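Local coordinates for Lmo0812 protein (Listeria monocytogenes serovar 1/2a, PDB 4YF1) that is thought to be an HD-domain pyrophosphohydrolase, possibly removing the 3'-diphosphate of guanosine-3',5'-bis(diphosphate), at residues R44-R49 with P171-E176; H101-V106 with Q155-N160; A119-N124 with D175-L180. All blocks are in the same frame, centred on the assembly; numbering follows the deposited sequence. Where two conformers were deposited one is given.

Contact 1 (R44-R49 with P171-E176); sequences RRAGFR and PPFFDE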
ATOM      1  N   ARG A  44      -5.617   7.887  -5.480  1.00 18.82           N
ATOM      2  CA  ARG A  44      -6.988   7.353  -5.300  1.00 20.17           C
ATOM      3  C   ARG A  44      -7.977   8.445  -5.604  1.00 20.32           C
ATOM      4  O   ARG A  44      -8.940   8.249  -6.365  1.00 20.08           O
ATOM      5  CB  ARG A  44      -7.172   6.789  -3.871  1.00 21.71           C
ATOM      6  CG  ARG A  44      -8.602   6.380  -3.519  1.00 23.82           C
ATOM      7  CD  ARG A  44      -8.739   5.716  -2.157  1.00 25.23           C
ATOM      8  NE  ARG A  44      -7.961   6.390  -1.101  1.00 25.26           N
ATOM      9  CZ  ARG A  44      -6.792   5.980  -0.627  1.00 25.58           C
ATOM     10  NH1 ARG A  44      -6.180   6.679   0.344  1.00 26.04           N
ATOM     11  NH2 ARG A  44      -6.185   4.907  -1.134  1.00 27.08           N
ATOM     12  N   ARG A  45      -7.724   9.635  -5.061  1.00 19.75           N
ATOM     13  CA  ARG A  45      -8.617  10.749  -5.290  1.00 20.53           C
ATOM     14  C   ARG A  45      -8.666  11.185  -6.739  1.00 20.16           C
ATOM     15  O   ARG A  45      -9.633  11.831  -7.152  1.00 21.71           O
ATOM     16  CB  ARG A  45      -8.233  11.938  -4.380  1.00 21.30           C
ATOM     17  CG  ARG A  45      -8.622  11.698  -2.929  1.00 22.18           C
ATOM     18  CD  ARG A  45      -8.040  12.792  -2.066  1.00 23.26           C
ATOM     19  NE  ARG A  45      -8.583  14.111  -2.381  1.00 24.49           N
ATOM     20  CZ  ARG A  45      -9.753  14.586  -1.932  1.00 27.93           C
ATOM     21  NH1 ARG A  45     -10.583  13.838  -1.196  1.00 27.41           N
ATOM     22  NH2 ARG A  45     -10.123  15.827  -2.260  1.00 31.19           N
ATOM     23  N   ALA A  46      -7.632  10.857  -7.511  1.00 19.14           N
ATOM     24  CA  ALA A  46      -7.588  11.244  -8.917  1.00 19.31           C
ATOM     25  C   ALA A  46      -8.314  10.185  -9.769  1.00 19.92           C
ATOM     26  O   ALA A  46      -8.355  10.319 -10.950  1.00 20.42           O
ATOM     27  CB  ALA A  46      -6.164  11.391  -9.412  1.00 19.12           C
ATOM     28  N   GLY A  47      -8.798   9.124  -9.156  1.00 20.47           N
ATOM     29  CA  GLY A  47      -9.570   8.080  -9.919  1.00 21.96           C
ATOM     30  C   GLY A  47      -8.743   6.886 -10.385  1.00 22.95           C
ATOM     31  O   GLY A  47      -9.273   5.993 -11.057  1.00 23.26           O
ATOM     32  N   PHE A  48      -7.454   6.819 -10.029  1.00 22.28           N
ATOM     33  CA  PHE A  48      -6.626   5.705 -10.524  1.00 23.49           C
ATOM     34  C   PHE A  48      -6.980   4.370  -9.888  1.00 25.15           C
ATOM     35  O   PHE A  48      -7.397   4.310  -8.727  1.00 25.08           O
ATOM     36  CB  PHE A  48      -5.123   6.011 -10.389  1.00 22.80           C
ATOM     37  CG  PHE A  48      -4.667   7.071 -11.334  1.00 22.79           C
ATOM     38  CD1 PHE A  48      -4.427   6.758 -12.665  1.00 23.48           C
ATOM     39  CD2 PHE A  48      -4.481   8.397 -10.908  1.00 22.17           C
ATOM     40  CE1 PHE A  48      -4.053   7.742 -13.568  1.00 23.88           C
ATOM     41  CE2 PHE A  48      -4.107   9.377 -11.806  1.00 21.96           C
ATOM     42  CZ  PHE A  48      -3.897   9.056 -13.131  1.00 23.53           C
ATOM     43  N   ARG A  49      -6.825   3.299 -10.670  1.00 26.39           N
ATOM     44  CA  ARG A  49      -7.160   1.966 -10.203  1.00 27.87           C
ATOM     45  C   ARG A  49      -6.239   1.523  -9.092  1.00 27.55           C
ATOM     46  O   ARG A  49      -5.150   2.101  -8.883  1.00 26.14           O
ATOM     47  CB  ARG A  49      -7.129   0.951 -11.358  1.00 29.25           C
ATOM     48  CG  ARG A  49      -5.771   0.704 -11.972  1.00 29.37           C
ATOM     49  CD  ARG A  49      -5.867   0.014 -13.324  1.00 31.30           C
ATOM     50  NE  ARG A  49      -4.574  -0.029 -14.002  1.00 31.70           N
ATOM     51  CZ  ARG A  49      -3.819  -1.106 -14.211  1.00 33.30           C
ATOM     52  NH1 ARG A  49      -4.228  -2.354 -13.907  1.00 35.80           N
ATOM     53  NH2 ARG A  49      -2.659  -0.947 -14.830  1.00 33.65           N
ATOM     54  N   PRO A 171      -4.660  14.832 -14.773  1.00 28.18           N
ATOM     55  CA  PRO A 171      -5.282  14.894 -13.433  1.00 27.94           C
ATOM     56  C   PRO A 171      -5.235  16.281 -12.761  1.00 27.90           C
ATOM     57  O   PRO A 171      -4.236  16.997 -12.908  1.00 28.23           O
ATOM     58  CB  PRO A 171      -4.481  13.875 -12.616  1.00 27.11           C
ATOM     59  CG  PRO A 171      -3.812  13.002 -13.617  1.00 28.04           C
ATOM     60  CD  PRO A 171      -3.607  13.804 -14.856  1.00 27.25           C
ATOM     61  N   PRO A 172      -6.292  16.651 -12.017  1.00 28.74           N
ATOM     62  CA  PRO A 172      -6.271  17.944 -11.322  1.00 27.95           C
ATOM     63  C   PRO A 172      -5.029  18.136 -10.445  1.00 26.19           C
ATOM     64  O   PRO A 172      -4.536  19.245 -10.355  1.00 26.26           O
ATOM     65  CB  PRO A 172      -7.529  17.894 -10.456  1.00 30.39           C
ATOM     66  CG  PRO A 172      -8.490  17.039 -11.243  1.00 31.26           C
ATOM     67  CD  PRO A 172      -7.638  16.021 -11.964  1.00 30.39           C
ATOM     68  N   PHE A 173      -4.510  17.070  -9.829  1.00 24.29           N
ATOM     69  CA  PHE A 173      -3.327  17.223  -8.980  1.00 22.91           C
ATOM     70  C   PHE A 173      -2.079  17.675  -9.734  1.00 22.75           C
ATOM     71  O   PHE A 173      -1.162  18.208  -9.097  1.00 21.97           O
ATOM     72  CB  PHE A 173      -3.050  16.010  -8.062  1.00 22.41           C
ATOM     73  CG  PHE A 173      -2.446  14.801  -8.744  1.00 20.95           C
ATOM     74  CD1 PHE A 173      -1.062  14.673  -8.895  1.00 19.71           C
ATOM     75  CD2 PHE A 173      -3.265  13.735  -9.161  1.00 21.08           C
ATOM     76  CE1 PHE A 173      -0.486  13.540  -9.456  1.00 19.47           C
ATOM     77  CE2 PHE A 173      -2.695  12.606  -9.726  1.00 21.04           C
ATOM     78  CZ  PHE A 173      -1.318  12.494  -9.895  1.00 20.36           C
ATOM     79  N   PHE A 174      -2.045  17.517 -11.068  1.00 22.00           N
ATOM     80  CA  PHE A 174      -0.876  17.992 -11.871  1.00 22.44           C
ATOM     81  C   PHE A 174      -0.756  19.522 -11.723  1.00 23.50           C
ATOM     82  O   PHE A 174       0.351  20.046 -11.597  1.00 23.13           O
ATOM     83  CB  PHE A 174      -1.017  17.612 -13.352  1.00 21.56           C
ATOM     84  CG  PHE A 174      -0.563  16.215 -13.694  1.00 20.89           C
ATOM     85  CD1 PHE A 174      -0.693  15.165 -12.813  1.00 20.82           C
ATOM     86  CD2 PHE A 174      -0.071  15.944 -14.976  1.00 21.39           C
ATOM     87  CE1 PHE A 174      -0.291  13.897 -13.165  1.00 21.04           C
ATOM     88  CE2 PHE A 174       0.360  14.674 -15.322  1.00 20.78           C
ATOM     89  CZ  PHE A 174       0.246  13.655 -14.423  1.00 21.54           C
ATOM     90  N   ASP A 175      -1.908  20.203 -11.711  0.60 25.41           N
ATOM     91  CA  ASP A 175      -1.990  21.661 -11.540  0.60 26.90           C
ATOM     92  C   ASP A 175      -1.487  22.086 -10.147  0.60 26.35           C
ATOM     93  O   ASP A 175      -0.843  23.129 -10.017  0.60 26.58           O
ATOM     94  CB  ASP A 175      -3.436  22.161 -11.757  0.60 30.28           C
ATOM     95  CG  ASP A 175      -3.957  21.896 -13.179  0.60 32.44           C
ATOM     96  OD1 ASP A 175      -3.140  21.913 -14.122  0.60 34.44           O
ATOM     97  OD2 ASP A 175      -5.185  21.678 -13.352  0.60 34.65           O
ATOM     98  N   GLU A 176      -1.761  21.274  -9.125  1.00 25.24           N
ATOM     99  CA  GLU A 176      -1.300  21.559  -7.751  1.00 25.92           C
ATOM    100  C   GLU A 176       0.227  21.495  -7.724  1.00 24.67           C
ATOM    101  O   GLU A 176       0.882  22.321  -7.095  1.00 23.38           O
ATOM    102  CB  GLU A 176      -1.788  20.577  -6.688  1.00 27.97           C
ATOM    103  CG  GLU A 176      -3.264  20.549  -6.451  1.00 32.32           C
ATOM    104  CD  GLU A 176      -3.660  19.441  -5.494  1.00 36.19           C
ATOM    105  OE1 GLU A 176      -3.071  19.376  -4.379  1.00 37.30           O
ATOM    106  OE2 GLU A 176      -4.580  18.666  -5.866  1.00 37.13           O
TER

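Contact 2 (H101-V106 with Q155-N160); sequences HTIEQV and QGIKNN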
ATOM      1  N   HIS A 101      16.826  10.836 -15.901  1.00 18.93           N
ATOM      2  CA  HIS A 101      16.085   9.663 -16.351  1.00 19.35           C
ATOM      3  C   HIS A 101      14.620   9.762 -15.926  1.00 18.27           C
ATOM      4  O   HIS A 101      13.724   9.324 -16.658  1.00 18.93           O
ATOM      5  CB  HIS A 101      16.716   8.356 -15.894  1.00 20.36           C
ATOM      6  CG  HIS A 101      18.061   8.094 -16.493  1.00 21.41           C
ATOM      7  ND1 HIS A 101      19.008   7.311 -15.871  1.00 23.16           N
ATOM      8  CD2 HIS A 101      18.653   8.589 -17.599  1.00 22.20           C
ATOM      9  CE1 HIS A 101      20.106   7.289 -16.599  1.00 23.99           C
ATOM     10  NE2 HIS A 101      19.923   8.072 -17.644  1.00 24.18           N
ATOM     11  N   THR A 102      14.368  10.341 -14.762  1.00 17.24           N
ATOM     12  CA  THR A 102      12.976  10.538 -14.303  1.00 16.81           C
ATOM     13  C   THR A 102      12.224  11.562 -15.175  1.00 16.71           C
ATOM     14  O   THR A 102      11.024  11.348 -15.522  1.00 17.20           O
ATOM     15  CB  THR A 102      12.930  10.840 -12.823  1.00 16.59           C
ATOM     16  OG1 THR A 102      13.410   9.692 -12.132  1.00 16.46           O
ATOM     17  CG2 THR A 102      11.526  11.164 -12.334  1.00 16.73           C
ATOM     18  N   ILE A 103      12.900  12.632 -15.578  1.00 16.08           N
ATOM     19  CA  ILE A 103      12.304  13.625 -16.486  1.00 16.50           C
ATOM     20  C   ILE A 103      11.916  12.977 -17.828  1.00 17.19           C
ATOM     21  O   ILE A 103      10.767  13.181 -18.302  1.00 17.66           O
ATOM     22  CB  ILE A 103      13.240  14.835 -16.688  1.00 16.87           C
ATOM     23  CG1 ILE A 103      13.338  15.583 -15.360  1.00 17.19           C
ATOM     24  CG2 ILE A 103      12.743  15.756 -17.805  1.00 17.46           C
ATOM     25  CD1 ILE A 103      14.490  16.592 -15.304  1.00 18.35           C
ATOM     26  N   GLU A 104      12.801  12.132 -18.385  1.00 17.39           N
ATOM     27  CA  GLU A 104      12.491  11.448 -19.636  1.00 18.15           C
ATOM     28  C   GLU A 104      11.261  10.534 -19.445  1.00 17.67           C
ATOM     29  O   GLU A 104      10.394  10.449 -20.330  1.00 17.29           O
ATOM     30  CB  GLU A 104      13.698  10.614 -20.174  1.00 19.68           C
ATOM     31  CG  GLU A 104      13.372   9.772 -21.442  1.00 21.56           C
ATOM     32  CD  GLU A 104      14.497   8.829 -21.914  1.00 23.36           C
ATOM     33  OE1 GLU A 104      15.551   8.710 -21.236  1.00 25.30           O
ATOM     34  OE2 GLU A 104      14.343   8.222 -22.992  1.00 24.31           O
ATOM     35  N   GLN A 105      11.210   9.845 -18.305  1.00 17.27           N
ATOM     36  CA  GLN A 105      10.097   8.940 -18.019  1.00 17.59           C
ATOM     37  C   GLN A 105       8.751   9.695 -17.831  1.00 17.63           C
ATOM     38  O   GLN A 105       7.687   9.220 -18.333  1.00 17.45           O
ATOM     39  CB  GLN A 105      10.448   8.056 -16.833  1.00 18.08           C
ATOM     40  CG  GLN A 105       9.372   7.116 -16.369  1.00 18.76           C
ATOM     41  CD  GLN A 105       9.149   5.985 -17.319  1.00 20.44           C
ATOM     42  OE1 GLN A 105       9.861   5.804 -18.309  1.00 20.60           O
ATOM     43  NE2 GLN A 105       8.168   5.183 -16.989  1.00 21.37           N
ATOM     44  N   VAL A 106       8.783  10.857 -17.173  1.00 16.66           N
ATOM     45  CA  VAL A 106       7.569  11.643 -17.003  1.00 17.47           C
ATOM     46  C   VAL A 106       7.150  12.227 -18.341  1.00 17.71           C
ATOM     47  O   VAL A 106       5.944  12.420 -18.578  1.00 18.95           O
ATOM     48  CB  VAL A 106       7.646  12.697 -15.883  1.00 17.59           C
ATOM     49  CG1 VAL A 106       8.189  14.013 -16.411  1.00 17.74           C
ATOM     50  CG2 VAL A 106       6.270  12.941 -15.243  1.00 18.16           C
ATOM     51  N   GLN A 155      11.295  21.840 -12.247  1.00 20.55           N
ATOM     52  CA  GLN A 155      10.828  22.497 -13.476  1.00 20.90           C
ATOM     53  C   GLN A 155      10.793  21.475 -14.611  1.00 20.70           C
ATOM     54  O   GLN A 155       9.839  21.484 -15.445  1.00 20.00           O
ATOM     55  CB  GLN A 155      11.682  23.721 -13.823  1.00 22.03           C
ATOM     56  CG  GLN A 155      11.319  24.857 -12.925  1.00 22.85           C
ATOM     57  CD  GLN A 155      12.057  26.137 -13.261  1.00 24.04           C
ATOM     58  OE1 GLN A 155      13.038  26.154 -14.017  1.00 24.33           O
ATOM     59  NE2 GLN A 155      11.556  27.204 -12.747  1.00 24.88           N
ATOM     60  N   GLY A 156      11.772  20.558 -14.630  1.00 20.08           N
ATOM     61  CA  GLY A 156      11.784  19.490 -15.641  1.00 19.67           C
ATOM     62  C   GLY A 156      10.522  18.596 -15.584  1.00 19.42           C
ATOM     63  O   GLY A 156       9.934  18.262 -16.641  1.00 18.94           O
ATOM     64  N   ILE A 157      10.127  18.188 -14.377  1.00 19.12           N
ATOM     65  CA  ILE A 157       8.913  17.368 -14.202  1.00 19.46           C
ATOM     66  C   ILE A 157       7.715  18.207 -14.649  1.00 20.09           C
ATOM     67  O   ILE A 157       6.924  17.789 -15.507  1.00 20.19           O
ATOM     68  CB  ILE A 157       8.707  16.904 -12.736  1.00 19.23           C
ATOM     69  CG1 ILE A 157       9.882  16.021 -12.231  1.00 19.22           C
ATOM     70  CG2 ILE A 157       7.382  16.138 -12.605  1.00 19.54           C
ATOM     71  CD1 ILE A 157      10.183  14.815 -13.083  1.00 18.98           C
ATOM     72  N   LYS A 158       7.611  19.421 -14.091  1.00 20.58           N
ATOM     73  CA  LYS A 158       6.504  20.303 -14.429  1.00 22.14           C
ATOM     74  C   LYS A 158       6.362  20.546 -15.934  1.00 22.32           C
ATOM     75  O   LYS A 158       5.243  20.455 -16.484  1.00 21.40           O
ATOM     76  CB  LYS A 158       6.560  21.616 -13.643  1.00 24.30           C
ATOM     77  CG  LYS A 158       5.651  22.701 -14.187  1.00 27.16           C
ATOM     78  CD  LYS A 158       5.918  24.001 -13.466  1.00 30.48           C
ATOM     79  CE  LYS A 158       5.584  25.190 -14.341  1.00 34.02           C
ATOM     80  NZ  LYS A 158       6.520  25.296 -15.509  1.00 34.76           N
ATOM     81  N   ASN A 159       7.472  20.797 -16.622  1.00 21.71           N
ATOM     82  CA  ASN A 159       7.417  21.086 -18.062  1.00 22.30           C
ATOM     83  C   ASN A 159       7.294  19.883 -18.981  1.00 21.28           C
ATOM     84  O   ASN A 159       7.124  20.063 -20.171  1.00 22.23           O
ATOM     85  CB  ASN A 159       8.624  21.937 -18.465  1.00 24.16           C
ATOM     86  CG  ASN A 159       8.556  23.314 -17.851  1.00 25.27           C
ATOM     87  OD1 ASN A 159       7.461  23.806 -17.592  1.00 26.93           O
ATOM     88  ND2 ASN A 159       9.697  23.920 -17.570  1.00 27.10           N
ATOM     89  N   ASN A 160       7.384  18.680 -18.435  1.00 19.74           N
ATOM     90  CA  ASN A 160       7.293  17.471 -19.264  1.00 19.96           C
ATOM     91  C   ASN A 160       6.115  16.560 -18.919  1.00 19.81           C
ATOM     92  O   ASN A 160       5.685  15.763 -19.775  1.00 20.63           O
ATOM     93  CB  ASN A 160       8.620  16.711 -19.190  1.00 19.43           C
ATOM     94  CG  ASN A 160       9.702  17.367 -20.027  1.00 19.67           C
ATOM     95  OD1 ASN A 160       9.742  17.196 -21.238  1.00 20.27           O
ATOM     96  ND2 ASN A 160      10.575  18.142 -19.386  1.00 19.27           N
TER

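Contact 3 (A119-N124 with D175-L180); sequences ADKLDN and DEYARL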
ATOM      1  N   ALA A 119       2.680  12.453  -8.439  1.00 18.26           N
ATOM      2  CA  ALA A 119       2.144  12.306  -7.090  1.00 19.31           C
ATOM      3  C   ALA A 119       3.259  12.240  -6.046  1.00 20.19           C
ATOM      4  O   ALA A 119       3.170  12.847  -4.977  1.00 19.86           O
ATOM      5  CB  ALA A 119       1.253  11.087  -6.991  1.00 19.88           C
ATOM      6  N   ASP A 120       4.300  11.489  -6.366  1.00 20.96           N
ATOM      7  CA  ASP A 120       5.461  11.374  -5.492  1.00 22.77           C
ATOM      8  C   ASP A 120       6.099  12.767  -5.286  1.00 22.41           C
ATOM      9  O   ASP A 120       6.395  13.156  -4.159  1.00 22.54           O
ATOM     10  CB  ASP A 120       6.481  10.436  -6.127  1.00 24.44           C
ATOM     11  CG  ASP A 120       7.804  10.370  -5.332  1.00 27.87           C
ATOM     12  OD1 ASP A 120       7.767  10.026  -4.138  1.00 32.54           O
ATOM     13  OD2 ASP A 120       8.864  10.621  -5.922  1.00 28.78           O
ATOM     14  N   LYS A 121       6.283  13.510  -6.369  1.00 22.49           N
ATOM     15  CA  LYS A 121       6.896  14.880  -6.265  1.00 24.74           C
ATOM     16  C   LYS A 121       6.016  15.875  -5.572  1.00 23.59           C
ATOM     17  O   LYS A 121       6.494  16.779  -4.910  1.00 22.65           O
ATOM     18  CB  LYS A 121       7.260  15.439  -7.633  1.00 26.75           C
ATOM     19  CG  LYS A 121       8.638  15.053  -8.060  1.00 31.09           C
ATOM     20  CD  LYS A 121       8.783  13.580  -8.213  1.00 34.38           C
ATOM     21  CE  LYS A 121      10.151  13.158  -7.753  1.00 38.60           C
ATOM     22  NZ  LYS A 121      10.368  11.760  -8.233  1.00 40.66           N
ATOM     23  N   LEU A 122       4.719  15.746  -5.795  1.00 21.75           N
ATOM     24  CA  LEU A 122       3.754  16.633  -5.152  1.00 22.17           C
ATOM     25  C   LEU A 122       3.789  16.516  -3.642  1.00 22.54           C
ATOM     26  O   LEU A 122       3.863  17.533  -2.953  1.00 22.89           O
ATOM     27  CB  LEU A 122       2.322  16.366  -5.691  1.00 21.74           C
ATOM     28  CG  LEU A 122       1.172  17.160  -5.060  1.00 22.66           C
ATOM     29  CD1 LEU A 122       1.375  18.659  -5.052  1.00 22.87           C
ATOM     30  CD2 LEU A 122      -0.174  16.828  -5.728  1.00 22.95           C
ATOM     31  N   ASP A 123       3.751  15.299  -3.105  1.00 22.16           N
ATOM     32  CA  ASP A 123       3.799  15.169  -1.660  1.00 23.73           C
ATOM     33  C   ASP A 123       5.141  15.720  -1.118  1.00 24.63           C
ATOM     34  O   ASP A 123       5.149  16.345  -0.060  1.00 24.89           O
ATOM     35  CB  ASP A 123       3.613  13.740  -1.192  1.00 24.59           C
ATOM     36  CG  ASP A 123       3.556  13.638   0.324  1.00 26.43           C
ATOM     37  OD1 ASP A 123       2.616  14.198   0.954  1.00 27.49           O
ATOM     38  OD2 ASP A 123       4.440  12.987   0.892  1.00 26.92           O
ATOM     39  N   ASN A 124       6.244  15.451  -1.827  0.70 24.54           N
ATOM     40  CA  ASN A 124       7.582  15.974  -1.425  0.70 25.68           C
ATOM     41  C   ASN A 124       7.590  17.504  -1.362  0.70 25.23           C
ATOM     42  O   ASN A 124       8.005  18.067  -0.358  0.70 26.44           O
ATOM     43  CB  ASN A 124       8.681  15.511  -2.400  0.70 26.19           C
ATOM     44  CG  ASN A 124       9.007  14.027  -2.292  0.70 27.85           C
ATOM     45  OD1 ASN A 124       8.580  13.333  -1.359  0.70 29.95           O
ATOM     46  ND2 ASN A 124       9.795  13.529  -3.257  0.70 28.48           N
ATOM     47  N   ASP A 175      -1.908  20.203 -11.711  0.60 25.41           N
ATOM     48  CA  ASP A 175      -1.990  21.661 -11.540  0.60 26.90           C
ATOM     49  C   ASP A 175      -1.487  22.086 -10.147  0.60 26.35           C
ATOM     50  O   ASP A 175      -0.843  23.129 -10.017  0.60 26.58           O
ATOM     51  CB  ASP A 175      -3.436  22.161 -11.757  0.60 30.28           C
ATOM     52  CG  ASP A 175      -3.957  21.896 -13.179  0.60 32.44           C
ATOM     53  OD1 ASP A 175      -3.140  21.913 -14.122  0.60 34.44           O
ATOM     54  OD2 ASP A 175      -5.185  21.678 -13.352  0.60 34.65           O
ATOM     55  N   GLU A 176      -1.761  21.274  -9.125  1.00 25.24           N
ATOM     56  CA  GLU A 176      -1.300  21.559  -7.751  1.00 25.92           C
ATOM     57  C   GLU A 176       0.227  21.495  -7.724  1.00 24.67           C
ATOM     58  O   GLU A 176       0.882  22.321  -7.095  1.00 23.38           O
ATOM     59  CB  GLU A 176      -1.788  20.577  -6.688  1.00 27.97           C
ATOM     60  CG  GLU A 176      -3.264  20.549  -6.451  1.00 32.32           C
ATOM     61  CD  GLU A 176      -3.660  19.441  -5.494  1.00 36.19           C
ATOM     62  OE1 GLU A 176      -3.071  19.376  -4.379  1.00 37.30           O
ATOM     63  OE2 GLU A 176      -4.580  18.666  -5.866  1.00 37.13           O
ATOM     64  N   TYR A 177       0.780  20.485  -8.376  1.00 22.55           N
ATOM     65  CA  TYR A 177       2.248  20.394  -8.448  1.00 21.05           C
ATOM     66  C   TYR A 177       2.834  21.591  -9.197  1.00 21.57           C
ATOM     67  O   TYR A 177       3.842  22.165  -8.732  1.00 20.79           O
ATOM     68  CB  TYR A 177       2.702  19.104  -9.085  1.00 20.53           C
ATOM     69  CG  TYR A 177       4.192  18.993  -9.244  1.00 18.81           C
ATOM     70  CD1 TYR A 177       5.003  18.798  -8.146  1.00 18.91           C
ATOM     71  CD2 TYR A 177       4.788  19.078 -10.489  1.00 19.23           C
ATOM     72  CE1 TYR A 177       6.372  18.674  -8.289  1.00 18.74           C
ATOM     73  CE2 TYR A 177       6.169  18.955 -10.646  1.00 18.74           C
ATOM     74  CZ  TYR A 177       6.942  18.755  -9.535  1.00 18.63           C
ATOM     75  OH  TYR A 177       8.290  18.623  -9.660  1.00 19.40           O
ATOM     76  N   ALA A 178       2.247  21.957 -10.334  1.00 20.96           N
ATOM     77  CA  ALA A 178       2.728  23.128 -11.096  1.00 23.04           C
ATOM     78  C   ALA A 178       2.758  24.407 -10.231  1.00 24.43           C
ATOM     79  O   ALA A 178       3.763  25.138 -10.259  1.00 24.25           O
ATOM     80  CB  ALA A 178       1.908  23.356 -12.340  1.00 23.93           C
ATOM     81  N   ARG A 179       1.676  24.666  -9.473  1.00 24.71           N
ATOM     82  CA  ARG A 179       1.601  25.834  -8.596  0.70 26.07           C
ATOM     83  C   ARG A 179       2.695  25.806  -7.526  1.00 25.90           C
ATOM     84  O   ARG A 179       3.301  26.833  -7.241  1.00 26.53           O
ATOM     85  CB  ARG A 179       0.216  25.995  -7.946  0.70 27.62           C
ATOM     86  CG  ARG A 179      -0.903  26.366  -8.909  0.70 29.04           C
ATOM     87  CD  ARG A 179      -2.188  26.781  -8.176  0.70 31.28           C
ATOM     88  NE  ARG A 179      -2.639  25.811  -7.168  0.70 31.26           N
ATOM     89  CZ  ARG A 179      -3.448  24.771  -7.390  0.70 32.27           C
ATOM     90  NH1 ARG A 179      -3.923  24.501  -8.603  0.70 33.38           N
ATOM     91  NH2 ARG A 179      -3.773  23.972  -6.383  0.70 32.60           N
ATOM     92  N   LEU A 180       2.933  24.634  -6.929  1.00 24.75           N
ATOM     93  CA  LEU A 180       4.003  24.504  -5.947  1.00 25.63           C
ATOM     94  C   LEU A 180       5.384  24.797  -6.533  1.00 26.06           C
ATOM     95  O   LEU A 180       6.216  25.458  -5.871  1.00 27.14           O
ATOM     96  CB  LEU A 180       4.031  23.131  -5.279  1.00 26.20           C
ATOM     97  CG  LEU A 180       3.192  22.960  -4.042  1.00 28.94           C
ATOM     98  CD1 LEU A 180       3.083  21.508  -3.668  1.00 29.66           C
ATOM     99  CD2 LEU A 180       3.802  23.752  -2.898  1.00 30.37           C
TER

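Contact 1 (R44-R49 with P171-E176)
Ala46 and Pro171 bring the two backbones nearest, their CA atoms 6.2 Å apart, where the turn leaving helix 35-45 meets the start of helix 172-184. Gly47 closes the first helix in a Schellman motif with positive phi (96°), and on either side of it in sequence Ala46 and Phe48 both direct CB at the other segment. The methyl of Ala46 lies in the plane of the Phe173 ring, at its edge, 3.7 Å from CE2 and equally close to CD2. Phe48 also meets that ring rim to rim: its CE2 stands 4.1 Å from CE2 of Phe173, each atom near the plane of the other ring, and the two side chains cross at about a right angle. Pro171 CG sits at the edge of Phe48 as well, 4.0 Å from CZ. Phe173 CG lies between its own backbone N and carbonyl carbon (chi1 76°). A face of Phe173 is taken by Phe174 CD1, and Phe174 in turn carries Pro171 CD over the centre of its ring, 3.7 Å above the plane. No hydrogen bond joins the segments, so the contact is purely apolar and rests on ring edges and methyl or methylene groups. Arg49, at the N-cap position of helix 50-64, forms salt bridges with Glu79 and Glu112. Helix 111-132 packs on the cluster, Leu111 and Ala115 touching Phe48 while Val118 and Leu122 touch Phe173; Ile42 of helix 35-45 adds a further contact to Phe173.

Contact 2 (H101-V106 with Q155-N160)
Ile103 and Ile157 have the nearest CA atoms of helices 95-108 and 147-160, which run nearly parallel, their segment axes 8.8 Å apart at an angle of 13°. The tight part is centred on the CD1 methyl of Ile157, which lies 4.0 Å from Thr102 CG2 and as far from Ile103 CG1 and Val106 CG1, so three residues of 101-106 touch this one methyl. In Ile157 CG1 is anti to the carbonyl carbon, and the bend at chi2 (-55°) places CD1. Beside it Ile103 CD1 rests 4.0 Å from Gly156 CA; Gly156, without a side chain, has its backbone against the isoleucine. Val106 crosses Ile157 at about a right angle, and its CG1 also touches Asn160 CB at 3.9 Å. Ile117 of helix 111-132 touches Thr102 and Val106 on the buried side.

The looser side is more polar and is formed by Asn160, which is partly exposed. Here its carboxamide lies against Ile103 CG2, 3.6 Å from ND2. Asn160 ND2 donates to Gly156 O at 2.8 Å, an almost straight bond (164°) in the carbonyl plane, on a lone pair, and in the plane of its own amide. Arg107 NE binds OD1, so both ends of the carboxamide are held and its rotation is fixed. No hydrogen bond links the segments directly: apolar branches supply the adhesion, and the polar group at the border satisfies its own helix carbonyl, with Ile103 CG2 above the plane of the carboxamide, close to ND2, and Val106 CG1 at CB.

Contact 3 (A119-N124 with D175-L180)
Glu176 and Leu122 open the contact between two helices whose segment axes cross at 45°, 9.5 Å apart. Through its CB, Glu176 meets Leu122 CD1 at 4.0 Å; the aliphatic base of this exposed residue thus borders the leucine. Tyr177 follows, and its CA is the nearest to that of Leu122. Its CG is anti to the backbone N (chi1 177°); the side chain lies beside that of Lys121, pointing the same way. Tyr177 CE1 comes to 3.4 Å from Lys121 CB, an oblique approach to the ring, while CD1 lies by the backbone N of Leu122. The ring's hydroxyl is hydrogen-bonded with Asn154 ND2. Lys121 bends at chi2 and chi3, and its NZ forms a salt bridge with Asp120 OD2 at 3.0 Å, met nearly along the C-O axis. One turn after Glu176, Leu180 CD1 completes the hold on Leu122, 3.6 Å from its CD1, the side chains crossing at about a right angle.

Asp120 belongs to an arrangement consistent with the HD-domain H...HD...D motif, with His35, His59 and Asp60; no metal is bound to it here, and His35 and His87 hydrogen-bond its carboxylate. On helix 111-132, helix 35-45 packs against Ala119 and helix 172-184 against Lys121 and Leu122, while helix 147-160 touches Tyr177 through Ile157 and Lys158.

Overall arrangement
Contacts 1 and 3 both use helix 172-184 and share Asp175 and Glu176; their centres are about 11 Å apart, and Phe173 CE1 packs 3.5 Å from Ala119 N between them. Contact 2 joins helices 95-108 and 147-160 and meets contact 3 where Ile157 CB lies 3.5 Å from Tyr177 OH, but its centre is about 17 Å from that of contact 1, which it does not touch. Contacts 2 and 3 are buried, whereas contact 1 is partly buried at a helix-ending turn. Aromatic edges dominate contact 1, branched aliphatic groups contact 2, and leucines with a tyrosine contact 3, the one that includes the aspartate of a possible HD-type motif.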